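PDB 3BXP: putative lipase/esterase from Lactobacillus plantarum WCFS1, which is a putative carboxylesterase of the alpha/beta-hydrolase superfamily, probably hydrolysing carboxylic ester bonds in substrates not yet identified. Local coordinates for residues 35-49 / 65-77. Numbering follows the deposited sequence.
Sequences YPIMIICPGGGFTYH and GMHTVVLNYQLIV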
loop_
_atom_site.group_PDB
_atom_site.type_symbol
_atom_site.label_atom_id
_atom_site.label_comp_id
_atom_site.label_asym_id
_atom_site.label_seq_id
_atom_site.Cartn_x
_atom_site.Cartn_y
_atom_site.Cartn_z
ATOM N N TYR B 35 -20.530 14.091 16.076
ATOM C CA TYR B 35 -19.386 13.204 15.819
ATOM C C TYR B 35 -19.570 12.475 14.511
ATOM O O TYR B 35 -20.699 12.096 14.134
ATOM C CB TYR B 35 -19.217 12.115 16.899
ATOM C CG TYR B 35 -18.996 12.600 18.302
ATOM C CD1 TYR B 35 -17.966 13.454 18.618
ATOM C CD2 TYR B 35 -19.818 12.146 19.317
ATOM C CE1 TYR B 35 -17.793 13.889 19.950
ATOM C CE2 TYR B 35 -19.640 12.538 20.615
ATOM C CZ TYR B 35 -18.649 13.393 20.936
ATOM O OH TYR B 35 -18.533 13.728 22.286
ATOM N N PRO B 36 -18.459 12.254 13.782
ATOM C CA PRO B 36 -18.497 11.299 12.692
ATOM C C PRO B 36 -18.920 9.921 13.162
ATOM O O PRO B 36 -18.941 9.611 14.347
ATOM C CB PRO B 36 -17.012 11.220 12.191
ATOM C CG PRO B 36 -16.297 12.348 12.830
ATOM C CD PRO B 36 -17.081 12.648 14.120
ATOM N N ILE B 37 -19.272 9.061 12.217
ATOM C CA ILE B 37 -19.755 7.721 12.574
ATOM C C ILE B 37 -19.224 6.700 11.573
ATOM O O ILE B 37 -19.216 6.926 10.343
ATOM C CB ILE B 37 -21.348 7.700 12.615
ATOM C CG1 ILE B 37 -21.942 6.315 12.964
ATOM C CG2 ILE B 37 -21.973 8.117 11.266
ATOM C CD1 ILE B 37 -23.248 6.393 13.693
HETATM N N MSE B 38 -18.787 5.592 12.105
HETATM C CA MSE B 38 -18.288 4.482 11.284
HETATM C C MSE B 38 -19.254 3.333 11.378
HETATM O O MSE B 38 -19.512 2.815 12.446
HETATM C CB MSE B 38 -16.919 3.988 11.756
HETATM C CG MSE B 38 -16.366 2.981 10.848
HETATM SE SE MSE B 38 -14.525 2.531 11.323
HETATM C CE MSE B 38 -13.698 4.281 10.990
ATOM N N ILE B 39 -19.690 2.878 10.217
ATOM C CA ILE B 39 -20.509 1.657 10.089
ATOM C C ILE B 39 -19.640 0.479 9.665
ATOM O O ILE B 39 -19.018 0.511 8.591
ATOM C CB ILE B 39 -21.598 1.815 9.003
ATOM C CG1 ILE B 39 -22.535 2.994 9.273
ATOM C CG2 ILE B 39 -22.409 0.474 8.858
ATOM C CD1 ILE B 39 -23.468 3.297 8.027
ATOM N N ILE B 40 -19.618 -0.530 10.512
ATOM C CA ILE B 40 -18.688 -1.680 10.373
ATOM C C ILE B 40 -19.456 -2.890 9.840
ATOM O O ILE B 40 -20.466 -3.341 10.456
ATOM C CB ILE B 40 -17.984 -2.022 11.717
ATOM C CG1 ILE B 40 -17.048 -0.907 12.191
ATOM C CG2 ILE B 40 -17.202 -3.344 11.561
ATOM C CD1 ILE B 40 -16.641 -1.042 13.669
ATOM N N CYS B 41 -19.054 -3.341 8.637
ATOM C CA CYS B 41 -19.552 -4.560 8.055
ATOM C C CYS B 41 -18.501 -5.639 8.366
ATOM O O CYS B 41 -17.424 -5.589 7.839
ATOM C CB CYS B 41 -19.778 -4.406 6.542
ATOM S SG CYS B 41 -21.142 -3.305 6.190
ATOM N N PRO B 42 -18.803 -6.564 9.289
ATOM C CA PRO B 42 -17.825 -7.556 9.773
ATOM C C PRO B 42 -17.351 -8.565 8.715
ATOM O O PRO B 42 -17.998 -8.737 7.635
ATOM C CB PRO B 42 -18.575 -8.297 10.884
ATOM C CG PRO B 42 -19.741 -7.436 11.231
ATOM C CD PRO B 42 -20.110 -6.693 9.991
ATOM N N GLY B 43 -16.278 -9.271 9.011
ATOM C CA GLY B 43 -15.938 -10.448 8.176
ATOM C C GLY B 43 -16.806 -11.654 8.429
ATOM O O GLY B 43 -17.867 -11.537 9.017
ATOM N N GLY B 44 -16.367 -12.840 7.953
ATOM C CA GLY B 44 -17.087 -14.034 8.223
ATOM C C GLY B 44 -17.477 -14.867 7.009
ATOM O O GLY B 44 -18.283 -15.790 7.113
ATOM N N GLY B 45 -16.908 -14.510 5.872
ATOM C CA GLY B 45 -17.018 -15.310 4.637
ATOM C C GLY B 45 -18.424 -15.618 4.174
ATOM O O GLY B 45 -18.668 -16.593 3.439
ATOM N N PHE B 46 -19.324 -14.729 4.557
ATOM C CA PHE B 46 -20.744 -14.769 4.242
ATOM C C PHE B 46 -21.482 -15.916 4.926
ATOM O O PHE B 46 -22.661 -16.168 4.640
ATOM C CB PHE B 46 -21.042 -14.775 2.739
ATOM C CG PHE B 46 -20.402 -13.652 1.961
ATOM C CD1 PHE B 46 -20.882 -12.342 1.992
ATOM C CD2 PHE B 46 -19.331 -13.931 1.139
ATOM C CE1 PHE B 46 -20.268 -11.341 1.192
ATOM C CE2 PHE B 46 -18.716 -12.935 0.368
ATOM C CZ PHE B 46 -19.201 -11.642 0.409
ATOM N N THR B 47 -20.818 -16.583 5.879
ATOM C CA THR B 47 -21.463 -17.664 6.639
ATOM C C THR B 47 -21.690 -17.364 8.111
ATOM O O THR B 47 -22.487 -18.042 8.773
ATOM C CB THR B 47 -20.653 -18.992 6.525
ATOM O OG1 THR B 47 -19.335 -18.823 7.061
ATOM C CG2 THR B 47 -20.561 -19.408 5.043
ATOM N N TYR B 48 -20.970 -16.382 8.614
ATOM C CA TYR B 48 -21.109 -15.880 10.004
ATOM C C TYR B 48 -20.747 -14.420 10.049
ATOM O O TYR B 48 -20.268 -13.856 9.058
ATOM C CB TYR B 48 -20.246 -16.693 11.000
ATOM C CG TYR B 48 -18.730 -16.492 10.925
ATOM C CD1 TYR B 48 -17.970 -17.218 10.034
ATOM C CD2 TYR B 48 -18.065 -15.609 11.816
ATOM C CE1 TYR B 48 -16.620 -17.067 9.966
ATOM C CE2 TYR B 48 -16.708 -15.452 11.740
ATOM C CZ TYR B 48 -15.990 -16.177 10.819
ATOM O OH TYR B 48 -14.622 -16.069 10.719
ATOM N N HIS B 49 -20.889 -13.809 11.226
ATOM C CA HIS B 49 -20.509 -12.426 11.401
ATOM C C HIS B 49 -19.381 -12.392 12.382
ATOM O O HIS B 49 -19.574 -12.675 13.570
ATOM C CB HIS B 49 -21.644 -11.525 11.906
ATOM C CG HIS B 49 -22.822 -11.447 10.982
ATOM N ND1 HIS B 49 -24.046 -11.993 11.305
ATOM C CD2 HIS B 49 -22.965 -10.867 9.761
ATOM C CE1 HIS B 49 -24.890 -11.769 10.301
ATOM N NE2 HIS B 49 -24.272 -11.055 9.378
ATOM N N GLY B 65 -12.972 9.537 18.825
ATOM C CA GLY B 65 -14.096 10.500 18.768
ATOM C C GLY B 65 -15.113 10.273 17.663
ATOM O O GLY B 65 -15.501 11.197 16.938
HETATM N N MSE B 66 -15.532 9.021 17.535
HETATM C CA MSE B 66 -16.538 8.639 16.559
HETATM C C MSE B 66 -17.578 7.735 17.165
HETATM O O MSE B 66 -17.305 6.957 18.081
HETATM C CB MSE B 66 -15.861 7.907 15.412
HETATM C CG MSE B 66 -14.816 8.749 14.741
HETATM SE SE MSE B 66 -14.047 7.688 13.270
HETATM C CE MSE B 66 -14.724 6.241 13.663
ATOM N N HIS B 67 -18.763 7.802 16.602
ATOM C CA HIS B 67 -19.772 6.775 16.878
ATOM C C HIS B 67 -19.448 5.534 16.021
ATOM O O HIS B 67 -18.757 5.673 15.003
ATOM C CB HIS B 67 -21.110 7.252 16.415
ATOM C CG HIS B 67 -21.632 8.476 17.065
ATOM N ND1 HIS B 67 -21.922 8.550 18.408
ATOM C CD2 HIS B 67 -22.009 9.658 16.518
ATOM C CE1 HIS B 67 -22.466 9.734 18.657
ATOM N NE2 HIS B 67 -22.533 10.420 17.529
ATOM N N THR B 68 -19.932 4.360 16.446
ATOM C CA THR B 68 -19.848 3.205 15.565
ATOM C C THR B 68 -21.125 2.433 15.563
ATOM O O THR B 68 -21.831 2.366 16.551
ATOM C CB THR B 68 -18.650 2.318 15.899
ATOM O OG1 THR B 68 -18.828 1.694 17.175
ATOM C CG2 THR B 68 -17.374 3.143 15.870
ATOM N N VAL B 69 -21.427 1.841 14.408
ATOM C CA VAL B 69 -22.602 0.934 14.275
ATOM C C VAL B 69 -22.082 -0.317 13.607
ATOM O O VAL B 69 -21.367 -0.227 12.606
ATOM C CB VAL B 69 -23.750 1.553 13.411
ATOM C CG1 VAL B 69 -24.887 0.500 13.036
ATOM C CG2 VAL B 69 -24.388 2.810 14.106
ATOM N N VAL B 70 -22.416 -1.481 14.153
ATOM C CA VAL B 70 -22.078 -2.752 13.502
ATOM C C VAL B 70 -23.306 -3.285 12.828
ATOM O O VAL B 70 -24.362 -3.335 13.450
ATOM C CB VAL B 70 -21.501 -3.770 14.528
ATOM C CG1 VAL B 70 -21.221 -5.117 13.811
ATOM C CG2 VAL B 70 -20.201 -3.190 15.205
ATOM N N LEU B 71 -23.157 -3.592 11.532
ATOM C CA LEU B 71 -24.218 -4.020 10.616
ATOM C C LEU B 71 -24.024 -5.491 10.288
ATOM O O LEU B 71 -23.083 -5.853 9.615
ATOM C CB LEU B 71 -24.205 -3.198 9.339
ATOM C CG LEU B 71 -25.071 -3.855 8.218
ATOM C CD1 LEU B 71 -26.529 -4.111 8.588
ATOM C CD2 LEU B 71 -24.890 -2.963 6.964
ATOM N N ASN B 72 -24.886 -6.339 10.836
ATOM C CA ASN B 72 -24.862 -7.750 10.556
ATOM C C ASN B 72 -25.662 -8.066 9.297
ATOM O O ASN B 72 -26.782 -8.418 9.374
ATOM C CB ASN B 72 -25.405 -8.503 11.771
ATOM C CG ASN B 72 -24.336 -8.802 12.853
ATOM O OD1 ASN B 72 -23.172 -8.400 12.784
ATOM N ND2 ASN B 72 -24.747 -9.580 13.840
ATOM N N TYR B 73 -25.033 -7.883 8.159
ATOM C CA TYR B 73 -25.677 -7.934 6.829
ATOM C C TYR B 73 -26.069 -9.385 6.494
ATOM O O TYR B 73 -25.582 -10.363 7.076
ATOM C CB TYR B 73 -24.747 -7.292 5.769
ATOM C CG TYR B 73 -23.414 -7.979 5.797
ATOM C CD1 TYR B 73 -23.256 -9.203 5.177
ATOM C CD2 TYR B 73 -22.321 -7.445 6.500
ATOM C CE1 TYR B 73 -22.047 -9.914 5.232
ATOM C CE2 TYR B 73 -21.106 -8.156 6.585
ATOM C CZ TYR B 73 -20.979 -9.384 5.963
ATOM O OH TYR B 73 -19.790 -10.094 6.082
ATOM N N GLN B 74 -26.937 -9.512 5.503
ATOM C CA GLN B 74 -27.420 -10.811 5.053
ATOM C C GLN B 74 -26.314 -11.823 4.810
ATOM O O GLN B 74 -25.358 -11.575 4.052
ATOM C CB GLN B 74 -28.171 -10.594 3.744
ATOM C CG GLN B 74 -28.922 -11.743 3.252
ATOM C CD GLN B 74 -29.998 -12.158 4.201
ATOM O OE1 GLN B 74 -30.871 -11.369 4.532
ATOM N NE2 GLN B 74 -29.953 -13.405 4.653
ATOM N N LEU B 75 -26.535 -13.033 5.309
ATOM C CA LEU B 75 -25.610 -14.146 5.083
ATOM C C LEU B 75 -26.312 -15.198 4.224
ATOM O O LEU B 75 -27.518 -15.081 3.906
ATOM C CB LEU B 75 -25.246 -14.810 6.409
ATOM C CG LEU B 75 -24.602 -13.908 7.442
ATOM C CD1 LEU B 75 -24.431 -14.658 8.761
ATOM C CD2 LEU B 75 -23.291 -13.361 6.832
ATOM N N ILE B 76 -25.560 -16.235 3.875
ATOM C CA ILE B 76 -26.101 -17.278 2.969
ATOM C C ILE B 76 -26.879 -18.317 3.786
ATOM O O ILE B 76 -27.428 -19.225 3.242
ATOM C CB ILE B 76 -25.013 -17.961 2.062
ATOM C CG1 ILE B 76 -23.982 -18.743 2.866
ATOM C CG2 ILE B 76 -24.282 -16.987 1.173
ATOM C CD1 ILE B 76 -23.214 -19.727 1.979
ATOM N N VAL B 77 -26.885 -18.163 5.101
ATOM C CA VAL B 77 -27.543 -19.134 6.010
ATOM C C VAL B 77 -28.956 -19.425 5.569
ATOM O O VAL B 77 -29.673 -18.539 5.111
ATOM C CB VAL B 77 -27.544 -18.624 7.479
ATOM C CG1 VAL B 77 -26.095 -18.357 7.931
ATOM C CG2 VAL B 77 -28.440 -17.398 7.608
HETATM O O HOH W 1 -19.652 -12.830 6.477
#
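H49 lies between N72 and L75, past the parallel pairing of two neighbouring strands. N72 CB sits over the centre of one face of its imidazole, 3.6 Å from the centroid, while L75 CD1 covers the opposite face nearer the rim. In the ring plane NE2 donates to Y73 O at 2.7 Å, almost straight (170°) and onto a lone pair of that carbonyl, and the imidazole turns its edge to the face of the Y73 ring. With an alanine in place of H49, Y73 O would probably lose this donor and a gap would open between N72 and L75. Y73 itself, with CG wedged between its backbone N and carbonyl carbon (chi1 56°), extends its hydroxyl to P42 O, 2.7 Å away; a water that donates to Y73 OH also bridges F46 N and Y48 O. Upstream, strands 35-41 and 67-72 run parallel, the two strands of a right-handed beta-alpha-beta crossover through helix 54-63 in the alpha/beta-hydrolase sheet. Five backbone bonds join them, from H67 N to P36 O through to L71 N to I40 O. Here the packing is close: on one face I37 CD1 meets V69 CG2 at 3.8 Å and H67 CB at 3.6 Å, while M38 and M66, both selenomethionines, reach M61 of helix 54-63. Y35 directs its ring edge at the face of H67, whose two nitrogens bond to L23 N and H105 O. Past H49 and L75 the loop tips are looser and lie toward solvent: beyond the I76 N to F46 O bond (3.0 Å), T47 CG2 merely brushes I76 CD1 at 4.1 Å, with V77 exposed alongside.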